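Local coordinates for nitrate transport protein (Parabacteroides distasonis, PDB 3HN0) that probably binds a small solute, perhaps nitrate, outside the inner membrane and hands it to an ABC importer, at residues T5-S10 / T55-L60; P97-F102 / L121-N126. One frame throughout, in Å; residues are numbered along the deposited sequence. Where two conformers were deposited one is given.

Interaction 1. Residues T5-S10 / T55-L60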
loop_
_atom_site.group_PDB
_atom_site.type_symbol
_atom_site.label_atom_id
_atom_site.label_comp_id
_atom_site.label_asym_id
_atom_site.label_seq_id
_atom_site.Cartn_x
_atom_site.Cartn_y
_atom_site.Cartn_z
ATOM N N THR A 5 -36.033 0.472 15.923
ATOM C CA THR A 5 -36.416 -0.135 14.666
ATOM C C THR A 5 -35.494 0.231 13.524
ATOM O O THR A 5 -35.710 -0.198 12.410
ATOM C CB THR A 5 -37.865 0.239 14.281
ATOM O OG1 THR A 5 -37.919 1.628 13.941
ATOM C CG2 THR A 5 -38.823 -0.088 15.436
ATOM N N VAL A 6 -34.464 1.041 13.787
ATOM C CA VAL A 6 -33.507 1.435 12.748
ATOM C C VAL A 6 -32.096 1.276 13.312
ATOM O O VAL A 6 -31.893 1.226 14.541
ATOM C CB VAL A 6 -33.702 2.890 12.248
ATOM C CG1 VAL A 6 -35.133 3.094 11.740
ATOM C CG2 VAL A 6 -33.403 3.887 13.344
ATOM N N ILE A 7 -31.151 1.161 12.396
ATOM C CA ILE A 7 -29.719 1.215 12.695
ATOM C C ILE A 7 -29.211 2.573 12.238
ATOM O O ILE A 7 -29.239 2.898 11.054
ATOM C CB ILE A 7 -28.952 0.063 12.033
ATOM C CG1 ILE A 7 -29.308 -1.267 12.705
ATOM C CG2 ILE A 7 -27.435 0.262 12.085
ATOM C CD1 ILE A 7 -28.981 -2.511 11.833
ATOM N N LYS A 8 -28.753 3.387 13.179
ATOM C CA LYS A 8 -28.346 4.765 12.875
ATOM C C LYS A 8 -26.853 4.786 12.607
ATOM O O LYS A 8 -26.053 4.383 13.462
ATOM C CB LYS A 8 -28.712 5.715 14.023
ATOM C CG LYS A 8 -30.231 5.776 14.286
ATOM C CD LYS A 8 -30.615 6.613 15.515
ATOM C CE LYS A 8 -32.041 6.301 15.957
ATOM N NZ LYS A 8 -32.475 7.028 17.195
ATOM N N VAL A 9 -26.512 5.255 11.428
ATOM C CA VAL A 9 -25.145 5.394 10.969
ATOM C C VAL A 9 -24.843 6.858 10.743
ATOM O O VAL A 9 -25.419 7.471 9.858
ATOM C CB VAL A 9 -24.935 4.635 9.697
ATOM C CG1 VAL A 9 -23.466 4.659 9.283
ATOM C CG2 VAL A 9 -25.399 3.162 9.925
ATOM N N SER A 10 -23.864 7.376 11.492
ATOM C CA SER A 10 -23.472 8.775 11.365
ATOM C C SER A 10 -22.166 8.811 10.605
ATOM O O SER A 10 -21.198 8.187 11.035
ATOM C CB SER A 10 -23.283 9.400 12.750
ATOM O OG SER A 10 -24.473 9.323 13.504
ATOM N N THR A 55 -26.336 7.519 18.206
ATOM C CA THR A 55 -25.994 6.830 16.946
ATOM C C THR A 55 -25.453 5.453 17.301
ATOM O O THR A 55 -24.963 5.227 18.441
ATOM C CB THR A 55 -25.077 7.642 16.042
ATOM O OG1 THR A 55 -25.174 7.115 14.706
ATOM C CG2 THR A 55 -23.586 7.673 16.536
ATOM N N ASP A 56 -25.571 4.517 16.361
ATOM C CA ASP A 56 -25.177 3.128 16.587
ATOM C C ASP A 56 -23.784 2.841 15.988
ATOM O O ASP A 56 -23.017 2.092 16.548
ATOM C CB ASP A 56 -26.209 2.187 15.959
ATOM C CG ASP A 56 -27.595 2.324 16.614
ATOM O OD1 ASP A 56 -27.595 2.316 17.874
ATOM O OD2 ASP A 56 -28.643 2.490 15.907
ATOM N N ILE A 57 -23.521 3.434 14.827
ATOM C CA ILE A 57 -22.274 3.266 14.072
ATOM C C ILE A 57 -21.866 4.672 13.660
ATOM O O ILE A 57 -22.736 5.508 13.350
ATOM C CB ILE A 57 -22.561 2.440 12.795
ATOM C CG1 ILE A 57 -23.081 1.033 13.214
ATOM C CG2 ILE A 57 -21.327 2.443 11.866
ATOM C CD1 ILE A 57 -23.668 0.172 12.125
ATOM N N ALA A 58 -20.569 4.967 13.659
ATOM C CA ALA A 58 -20.138 6.294 13.261
ATOM C C ALA A 58 -18.887 6.163 12.454
ATOM O O ALA A 58 -18.107 5.250 12.695
ATOM C CB ALA A 58 -19.878 7.185 14.491
ATOM N N VAL A 59 -18.648 7.108 11.552
ATOM C CA VAL A 59 -17.482 7.069 10.726
ATOM C C VAL A 59 -16.761 8.404 10.937
ATOM O O VAL A 59 -17.352 9.461 10.647
ATOM C CB VAL A 59 -17.897 6.880 9.234
ATOM C CG1 VAL A 59 -16.652 6.673 8.373
ATOM C CG2 VAL A 59 -18.893 5.690 9.086
ATOM N N LEU A 60 -15.526 8.359 11.475
ATOM C CA LEU A 60 -14.782 9.552 11.882
ATOM C C LEU A 60 -13.313 9.216 11.905
ATOM O O LEU A 60 -12.910 8.046 11.744
ATOM C CB LEU A 60 -15.250 10.104 13.252
ATOM C CG LEU A 60 -14.854 9.331 14.539
ATOM C CD1 LEU A 60 -15.525 9.991 15.696
ATOM C CD2 LEU A 60 -15.245 7.853 14.531
HETATM O O HOH W 1 -31.017 2.938 16.653
#

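Interaction 2. Residues P97-F102 / L121-N126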
loop_
_atom_site.group_PDB
_atom_site.type_symbol
_atom_site.label_atom_id
_atom_site.label_comp_id
_atom_site.label_asym_id
_atom_site.label_seq_id
_atom_site.Cartn_x
_atom_site.Cartn_y
_atom_site.Cartn_z
ATOM N N PRO A 97 6.120 30.022 -1.962
ATOM C CA PRO A 97 6.143 28.580 -1.861
ATOM C C PRO A 97 5.648 27.953 -0.548
ATOM O O PRO A 97 5.899 26.767 -0.328
ATOM C CB PRO A 97 7.640 28.282 -2.013
ATOM C CG PRO A 97 8.279 29.379 -1.252
ATOM C CD PRO A 97 7.384 30.601 -1.455
ATOM N N ALA A 98 4.955 28.698 0.310
ATOM C CA ALA A 98 4.444 28.101 1.538
ATOM C C ALA A 98 3.464 26.984 1.187
ATOM O O ALA A 98 2.681 27.123 0.237
ATOM C CB ALA A 98 3.760 29.126 2.408
ATOM N N LEU A 99 3.534 25.888 1.954
ATOM C CA LEU A 99 2.606 24.796 1.819
ATOM C C LEU A 99 1.489 24.991 2.812
ATOM O O LEU A 99 1.706 24.989 4.027
ATOM C CB LEU A 99 3.304 23.443 2.047
ATOM C CG LEU A 99 2.455 22.176 2.126
ATOM C CD1 LEU A 99 1.640 22.042 0.896
ATOM C CD2 LEU A 99 3.403 20.957 2.329
ATOM N N TYR A 100 0.286 25.183 2.300
ATOM C CA TYR A 100 -0.846 25.441 3.155
ATOM C C TYR A 100 -1.487 24.142 3.563
ATOM O O TYR A 100 -1.817 23.312 2.704
ATOM C CB TYR A 100 -1.869 26.328 2.463
ATOM C CG TYR A 100 -1.468 27.770 2.420
ATOM C CD1 TYR A 100 -0.510 28.212 1.533
ATOM C CD2 TYR A 100 -2.040 28.702 3.295
ATOM C CE1 TYR A 100 -0.117 29.587 1.506
ATOM C CE2 TYR A 100 -1.691 30.034 3.256
ATOM C CZ TYR A 100 -0.733 30.467 2.366
ATOM O OH TYR A 100 -0.372 31.802 2.347
ATOM N N VAL A 101 -1.715 24.012 4.875
ATOM C CA VAL A 101 -2.213 22.802 5.492
ATOM C C VAL A 101 -3.432 23.127 6.358
ATOM O O VAL A 101 -3.397 24.047 7.176
ATOM C CB VAL A 101 -1.075 22.174 6.391
ATOM C CG1 VAL A 101 -1.561 20.926 7.063
ATOM C CG2 VAL A 101 0.188 21.914 5.557
ATOM N N PHE A 102 -4.510 22.391 6.156
ATOM C CA PHE A 102 -5.690 22.531 6.971
ATOM C C PHE A 102 -5.591 21.554 8.188
ATOM O O PHE A 102 -4.716 20.704 8.251
ATOM C CB PHE A 102 -6.948 22.285 6.135
ATOM C CG PHE A 102 -7.079 20.868 5.635
ATOM C CD1 PHE A 102 -6.452 20.465 4.437
ATOM C CD2 PHE A 102 -7.822 19.932 6.340
ATOM C CE1 PHE A 102 -6.554 19.152 3.986
ATOM C CE2 PHE A 102 -7.947 18.622 5.869
ATOM C CZ PHE A 102 -7.285 18.226 4.703
ATOM N N LEU A 121 12.099 17.204 2.130
ATOM C CA LEU A 121 11.624 18.464 1.607
ATOM C C LEU A 121 11.347 19.244 2.883
ATOM O O LEU A 121 11.034 18.651 3.883
ATOM C CB LEU A 121 10.342 18.213 0.809
ATOM C CG LEU A 121 10.402 17.267 -0.402
ATOM C CD1 LEU A 121 8.969 16.781 -0.793
ATOM C CD2 LEU A 121 11.124 17.978 -1.565
ATOM N N ASP A 122 11.448 20.561 2.879
ATOM C CA ASP A 122 11.171 21.274 4.136
ATOM C C ASP A 122 10.369 22.548 3.918
ATOM O O ASP A 122 10.644 23.570 4.547
ATOM C CB ASP A 122 12.472 21.577 4.892
ATOM C CG ASP A 122 12.999 20.375 5.690
ATOM O OD1 ASP A 122 12.231 19.445 5.999
ATOM O OD2 ASP A 122 14.200 20.372 6.020
ATOM N N TYR A 123 9.342 22.449 3.071
ATOM C CA TYR A 123 8.532 23.579 2.687
ATOM C C TYR A 123 7.963 24.236 3.941
ATOM O O TYR A 123 7.529 23.527 4.859
ATOM C CB TYR A 123 7.362 23.151 1.800
ATOM C CG TYR A 123 7.742 22.383 0.565
ATOM C CD1 TYR A 123 8.864 22.725 -0.189
ATOM C CD2 TYR A 123 6.966 21.326 0.137
ATOM C CE1 TYR A 123 9.196 22.011 -1.332
ATOM C CE2 TYR A 123 7.269 20.616 -0.994
ATOM C CZ TYR A 123 8.392 20.956 -1.728
ATOM O OH TYR A 123 8.699 20.234 -2.845
ATOM N N PRO A 124 7.922 25.574 3.959
ATOM C CA PRO A 124 7.327 26.262 5.107
ATOM C C PRO A 124 5.838 25.952 5.189
ATOM O O PRO A 124 5.138 26.078 4.190
ATOM C CB PRO A 124 7.536 27.743 4.789
ATOM C CG PRO A 124 8.323 27.799 3.488
ATOM C CD PRO A 124 8.157 26.489 2.828
ATOM N N LEU A 125 5.372 25.532 6.359
ATOM C CA LEU A 125 3.955 25.204 6.552
ATOM C C LEU A 125 3.163 26.448 6.938
ATOM O O LEU A 125 3.598 27.230 7.754
ATOM C CB LEU A 125 3.798 24.097 7.582
ATOM C CG LEU A 125 4.508 22.801 7.178
ATOM C CD1 LEU A 125 4.461 21.770 8.318
ATOM C CD2 LEU A 125 3.898 22.229 5.895
ATOM N N ASN A 126 2.023 26.661 6.309
ATOM C CA ASN A 126 1.183 27.772 6.649
ATOM C C ASN A 126 -0.191 27.283 7.053
ATOM O O ASN A 126 -0.871 26.610 6.288
ATOM C CB ASN A 126 1.108 28.725 5.472
ATOM C CG ASN A 126 0.470 30.058 5.832
ATOM O OD1 ASN A 126 -0.546 30.123 6.553
ATOM N ND2 ASN A 126 1.054 31.134 5.311
#

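Interaction 1. Residues T5-S10 / T55-L60
Val9 pairs with Ile57 and Ser10 with Ala58 in a parallel ladder, the axes of strands 6-10 and 57-60 running 4.6 Å apart at their closest and 9° from parallel. Ser10 is held on both its backbone polar atoms, its N bonding to Ile57 O and its O receiving Val59 N at 2.8 Å. At the entry to the ladder Lys8 O takes two donors, Asp56 N and Ile57 N. Asp56 also accepts from Lys8: CG lies anti to the carbonyl carbon (chi1 -63°), and OD2 receives Lys8 N on its anti side at 2.9 Å, in an almost straight bond (177°). An alanine at Asp56 would probably leave Lys8 N without this acceptor. The pairing belongs to the central mixed sheet of a periplasmic-binding-protein-like lobe, where strand 6-12 lies between 33-40 and 57-61 and helix 43-51 covers the Ser10 and Ala58 face. On the other face Ile57 CD1 meets Ile7 CG2 at 3.8 Å, its chain slanting across that of Ile7, while Ile57 CG2 lies 4.0 Å from Val9 CG1, the two side chains running abreast. In the conformer described, Ser10 OG and Thr55 OG1 are hydrogen-bonded next to Leu49.

Interaction 2. Residues P97-F102 / L121-N126
Leu99 and Asn126 supply most of the polar traffic here, for both the N and the O of each backbone unit are engaged with the opposite segment. Leu99 N reaches Pro124 O at 2.8 Å, Asn126 N gives its proton to Leu99 O, and Val101 N closes the series on Asn126 O at 3.1 Å. The middle bond arrives from above the carbonyl plane of Leu99, 35° out of it, whereas the first is almost in line with the carbonyl of Pro124. Leu99 thus pairs with Leu125, and Tyr100 with Asn126, in parallel register. These are the two strands of a beta-alpha-beta unit, in which helix 107-119 carries the chain from strand 99-100 to 125-126. Tyr100 also bonds through its backbone to Arg146 and Val148, so a further strand joins on; Arg146 NH1 satisfies Pro97 O as well, and its charge makes a cation-pi contact with the Tyr123 ring. The Asn126 amide lies stacked on the Tyr100 ring, the planes 18° apart, with CB above the ring centre at 3.8 Å from the centroid in a CH-pi contact and CG, anti to the backbone N (chi1 -169°), 3.4 Å from Tyr100 CE2. The amide gains no bond from the phenol: ND2 is 3.4 Å from Tyr100 OH at a poor angle. Its OD1 instead accepts the N of Ala128, an Asx turn that fixes the flat group over the ring. On the helix side, Leu125 CD2 touches both Val101 CG2, at 3.7 Å, and Leu99 CD2, at 3.8 Å.

In the fold
Interactions 1 and 2 illustrate how one device, parallel pairing of strands, can serve in both halves of a two-lobed chain. In interaction 2 a single helix links the pair, whereas strand 33-40 and several helices intervene between the strands of interaction 1. The centres of the two contacts lie about 37 Å apart, on opposite sides of the chain's centre, and their nearest atoms are about 12 Å apart. Strands 76-82 and 184-188 both belong to the large mixed sheet of interaction 1, and interaction 2 falls between them in the sequence, as though its lobe were inserted into the first. In binding proteins of this kind the solute site usually lies in the cleft between lobes.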